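Local coordinates for protein packaging enzyme P4 (Pseudomonas phage phi13, PDB 4BLP) that probably hydrolyses NTP as a hexameric RecA-type helicase motor that packages viral RNA into the phage capsid, at residues 168-173 with 206-211. Sequence-based numbering, arbitrary orientation.
Sequences PDVTIR and ADYRVV
Strands 170-173 and 210-213 begin here as parallel neighbours, with Val170 beside Val210 and Thr171 beside Val211. Val211 N donates to Val170 O at 3.0 Å, and Ile172 N reaches Val211 O at 2.8 Å, nearly along the C=O axis. At the strand entrance Arg209 O is gripped twice in its carbonyl plane, by Asp169 N (2.9 Å) and, more loosely, by Val170 N (3.3 Å). Ahead of the strands the carboxylate of Asp169 adds a side-chain bond: with CG beside its own N (chi1 -64°), OD2 takes Arg209 N on its anti lone pair at 2.8 Å, almost straight at 176°. A water bridges the same OD2 to Asp207 O, tying the carboxylate to the Schellman turn that ends helix 193-205.

Val170 and Val210 lie side by side on one face, CG1 of the former 3.8 Å from CB of the latter, while Ile172 CD1 crosses to Val210 CG2. Val211, turned to the opposite face with Thr171, has its CG2 against Pro168 CB. Arg209 bends away, its NH2 hydrogen-bonded to Asn138 O. Helix 193-205, in the crossover from strand 187-189 to 210-213, covers the face carrying Val170 and Val210, with Leu203 on Val170 and Val199 and Ala200 on Ile172; strands 187-189 and 252-257 flank the pair in the RecA-like sheet.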
ATOM      1  N   PRO D 168       2.935  29.421 -31.867  1.00 17.48           N
ATOM      2  CA  PRO D 168       1.832  29.696 -30.929  1.00 16.24           C
ATOM      3  C   PRO D 168       1.909  31.141 -30.447  1.00 17.69           C
ATOM      4  O   PRO D 168       2.937  31.781 -30.616  1.00 19.67           O
ATOM      5  CB  PRO D 168       2.118  28.729 -29.770  1.00 17.23           C
ATOM      6  CG  PRO D 168       3.611  28.583 -29.776  1.00 20.24           C
ATOM      7  CD  PRO D 168       4.005  28.623 -31.221  1.00 18.17           C
ATOM      8  N   ASP D 169       0.857  31.654 -29.833  1.00 13.04           N
ATOM      9  CA  ASP D 169       0.914  33.016 -29.319  1.00 12.97           C
ATOM     10  C   ASP D 169       1.628  33.065 -27.985  1.00 15.18           C
ATOM     11  O   ASP D 169       2.319  34.031 -27.698  1.00 15.78           O
ATOM     12  CB  ASP D 169      -0.503  33.595 -29.161  1.00 14.34           C
ATOM     13  CG  ASP D 169      -1.229  33.743 -30.476  1.00 19.85           C
ATOM     14  OD1 ASP D 169      -0.610  34.246 -31.451  1.00 19.52           O
ATOM     15  OD2 ASP D 169      -2.406  33.337 -30.549  1.00 16.12           O
ATOM     16  N   VAL D 170       1.466  32.013 -27.176  1.00 12.28           N
ATOM     17  CA  VAL D 170       2.027  31.998 -25.829  1.00 12.23           C
ATOM     18  C   VAL D 170       2.286  30.565 -25.418  1.00 13.24           C
ATOM     19  O   VAL D 170       1.540  29.658 -25.819  1.00 12.84           O
ATOM     20  CB  VAL D 170       1.063  32.736 -24.844  1.00 16.45           C
ATOM     21  CG1 VAL D 170      -0.301  32.045 -24.783  1.00 17.08           C
ATOM     22  CG2 VAL D 170       1.678  32.884 -23.432  1.00 17.03           C
ATOM     23  N   THR D 171       3.341  30.366 -24.645  1.00 10.25           N
ATOM     24  CA  THR D 171       3.675  29.052 -24.081  1.00  9.38           C
ATOM     25  C   THR D 171       3.645  29.139 -22.575  1.00 12.02           C
ATOM     26  O   THR D 171       4.313  29.991 -21.983  1.00 12.14           O
ATOM     27  CB  THR D 171       5.059  28.583 -24.590  1.00 13.78           C
ATOM     28  OG1 THR D 171       5.052  28.517 -26.028  1.00 13.84           O
ATOM     29  CG2 THR D 171       5.460  27.209 -24.011  1.00 13.79           C
ATOM     30  N   ILE D 172       2.895  28.236 -21.951  1.00  9.53           N
ATOM     31  CA  ILE D 172       2.874  28.131 -20.497  1.00  8.39           C
ATOM     32  C   ILE D 172       4.004  27.179 -20.127  1.00 11.78           C
ATOM     33  O   ILE D 172       4.105  26.100 -20.715  1.00 13.55           O
ATOM     34  CB  ILE D 172       1.515  27.649 -19.986  1.00  9.61           C
ATOM     35  CG1 ILE D 172       0.479  28.758 -20.238  1.00  9.96           C
ATOM     36  CG2 ILE D 172       1.591  27.286 -18.459  1.00 10.09           C
ATOM     37  CD1 ILE D 172      -0.912  28.208 -19.962  1.00 12.42           C
ATOM     38  N   ARG D 173       4.855  27.590 -19.185  1.00  9.37           N
ATOM     39  CA  ARG D 173       6.012  26.770 -18.803  1.00  8.88           C
ATOM     40  C   ARG D 173       5.777  26.201 -17.422  1.00  9.34           C
ATOM     41  O   ARG D 173       5.621  26.958 -16.459  1.00  9.04           O
ATOM     42  CB  ARG D 173       7.293  27.642 -18.887  1.00  8.53           C
ATOM     43  CG  ARG D 173       7.622  27.932 -20.382  1.00 13.37           C
ATOM     44  CD  ARG D 173       8.509  26.833 -20.992  1.00 12.75           C
ATOM     45  NE  ARG D 173       9.819  26.921 -20.348  1.00 12.06           N
ATOM     46  CZ  ARG D 173      10.709  25.933 -20.291  1.00 21.90           C
ATOM     47  NH1 ARG D 173      10.469  24.771 -20.894  1.00 18.35           N
ATOM     48  NH2 ARG D 173      11.834  26.092 -19.617  1.00 17.57           N
ATOM     49  N   ALA D 206      -9.336  34.037 -24.041  1.00 13.07           N
ATOM     50  CA  ALA D 206      -8.928  35.353 -24.592  1.00 13.26           C
ATOM     51  C   ALA D 206      -8.393  35.252 -26.020  1.00 17.90           C
ATOM     52  O   ALA D 206      -7.791  36.214 -26.527  1.00 18.75           O
ATOM     53  CB  ALA D 206      -7.889  35.991 -23.684  1.00 13.15           C
ATOM     54  N   ASP D 207      -8.617  34.101 -26.667  1.00 14.67           N
ATOM     55  CA  ASP D 207      -8.316  33.812 -28.080  1.00 15.57           C
ATOM     56  C   ASP D 207      -6.814  33.719 -28.406  1.00 18.42           C
ATOM     57  O   ASP D 207      -6.414  33.979 -29.548  1.00 18.18           O
ATOM     58  CB  ASP D 207      -8.988  34.845 -29.035  1.00 19.76           C
ATOM     59  CG  ASP D 207      -9.212  34.316 -30.449  1.00 38.47           C
ATOM     60  OD1 ASP D 207      -9.331  33.071 -30.615  1.00 39.57           O
ATOM     61  OD2 ASP D 207      -9.212  35.135 -31.393  1.00 46.74           O
ATOM     62  N   TYR D 208      -5.989  33.321 -27.419  1.00 13.12           N
ATOM     63  CA  TYR D 208      -4.583  33.030 -27.663  1.00 11.11           C
ATOM     64  C   TYR D 208      -4.439  31.579 -28.082  1.00 13.42           C
ATOM     65  O   TYR D 208      -5.100  30.705 -27.508  1.00 12.60           O
ATOM     66  CB  TYR D 208      -3.742  33.227 -26.380  1.00 12.02           C
ATOM     67  CG  TYR D 208      -3.512  34.657 -25.988  1.00 14.90           C
ATOM     68  CD1 TYR D 208      -4.486  35.378 -25.305  1.00 17.09           C
ATOM     69  CD2 TYR D 208      -2.305  35.279 -26.254  1.00 18.33           C
ATOM     70  CE1 TYR D 208      -4.289  36.718 -24.963  1.00 20.16           C
ATOM     71  CE2 TYR D 208      -2.082  36.607 -25.891  1.00 20.80           C
ATOM     72  CZ  TYR D 208      -3.093  37.333 -25.278  1.00 22.93           C
ATOM     73  OH  TYR D 208      -2.868  38.634 -24.889  1.00 23.41           O
ATOM     74  N   ARG D 209      -3.519  31.307 -29.015  1.00 11.04           N
ATOM     75  CA  ARG D 209      -3.123  29.930 -29.289  1.00 11.61           C
ATOM     76  C   ARG D 209      -2.115  29.633 -28.208  1.00 13.40           C
ATOM     77  O   ARG D 209      -1.004  30.170 -28.257  1.00 13.55           O
ATOM     78  CB  ARG D 209      -2.510  29.741 -30.704  1.00 15.06           C
ATOM     79  CG  ARG D 209      -1.903  28.321 -30.895  1.00 18.22           C
ATOM     80  CD  ARG D 209      -2.925  27.169 -30.740  1.00 18.03           C
ATOM     81  NE  ARG D 209      -4.009  27.300 -31.721  1.00 17.27           N
ATOM     82  CZ  ARG D 209      -5.297  27.403 -31.422  1.00 24.67           C
ATOM     83  NH1 ARG D 209      -5.709  27.260 -30.165  1.00 20.69           N
ATOM     84  NH2 ARG D 209      -6.191  27.606 -32.381  1.00 19.35           N
ATOM     85  N   VAL D 210      -2.509  28.817 -27.231  1.00 11.11           N
ATOM     86  CA  VAL D 210      -1.659  28.555 -26.068  1.00 11.24           C
ATOM     87  C   VAL D 210      -1.163  27.124 -26.093  1.00 14.25           C
ATOM     88  O   VAL D 210      -1.928  26.179 -26.335  1.00 14.96           O
ATOM     89  CB  VAL D 210      -2.399  28.917 -24.723  1.00 15.74           C
ATOM     90  CG1 VAL D 210      -3.806  28.350 -24.656  1.00 15.95           C
ATOM     91  CG2 VAL D 210      -1.599  28.490 -23.485  1.00 14.80           C
ATOM     92  N   VAL D 211       0.126  26.969 -25.817  1.00 10.11           N
ATOM     93  CA  VAL D 211       0.782  25.654 -25.740  1.00 10.19           C
ATOM     94  C   VAL D 211       1.298  25.503 -24.329  1.00 12.07           C
ATOM     95  O   VAL D 211       1.812  26.471 -23.773  1.00 13.52           O
ATOM     96  CB  VAL D 211       1.931  25.595 -26.790  1.00 16.55           C
ATOM     97  CG1 VAL D 211       2.938  24.487 -26.457  1.00 19.35           C
ATOM     98  CG2 VAL D 211       1.358  25.483 -28.218  1.00 16.13           C
TER
HETATM   99  O   HOH W   1      -4.536  33.954 -32.051  1.00 49.62           O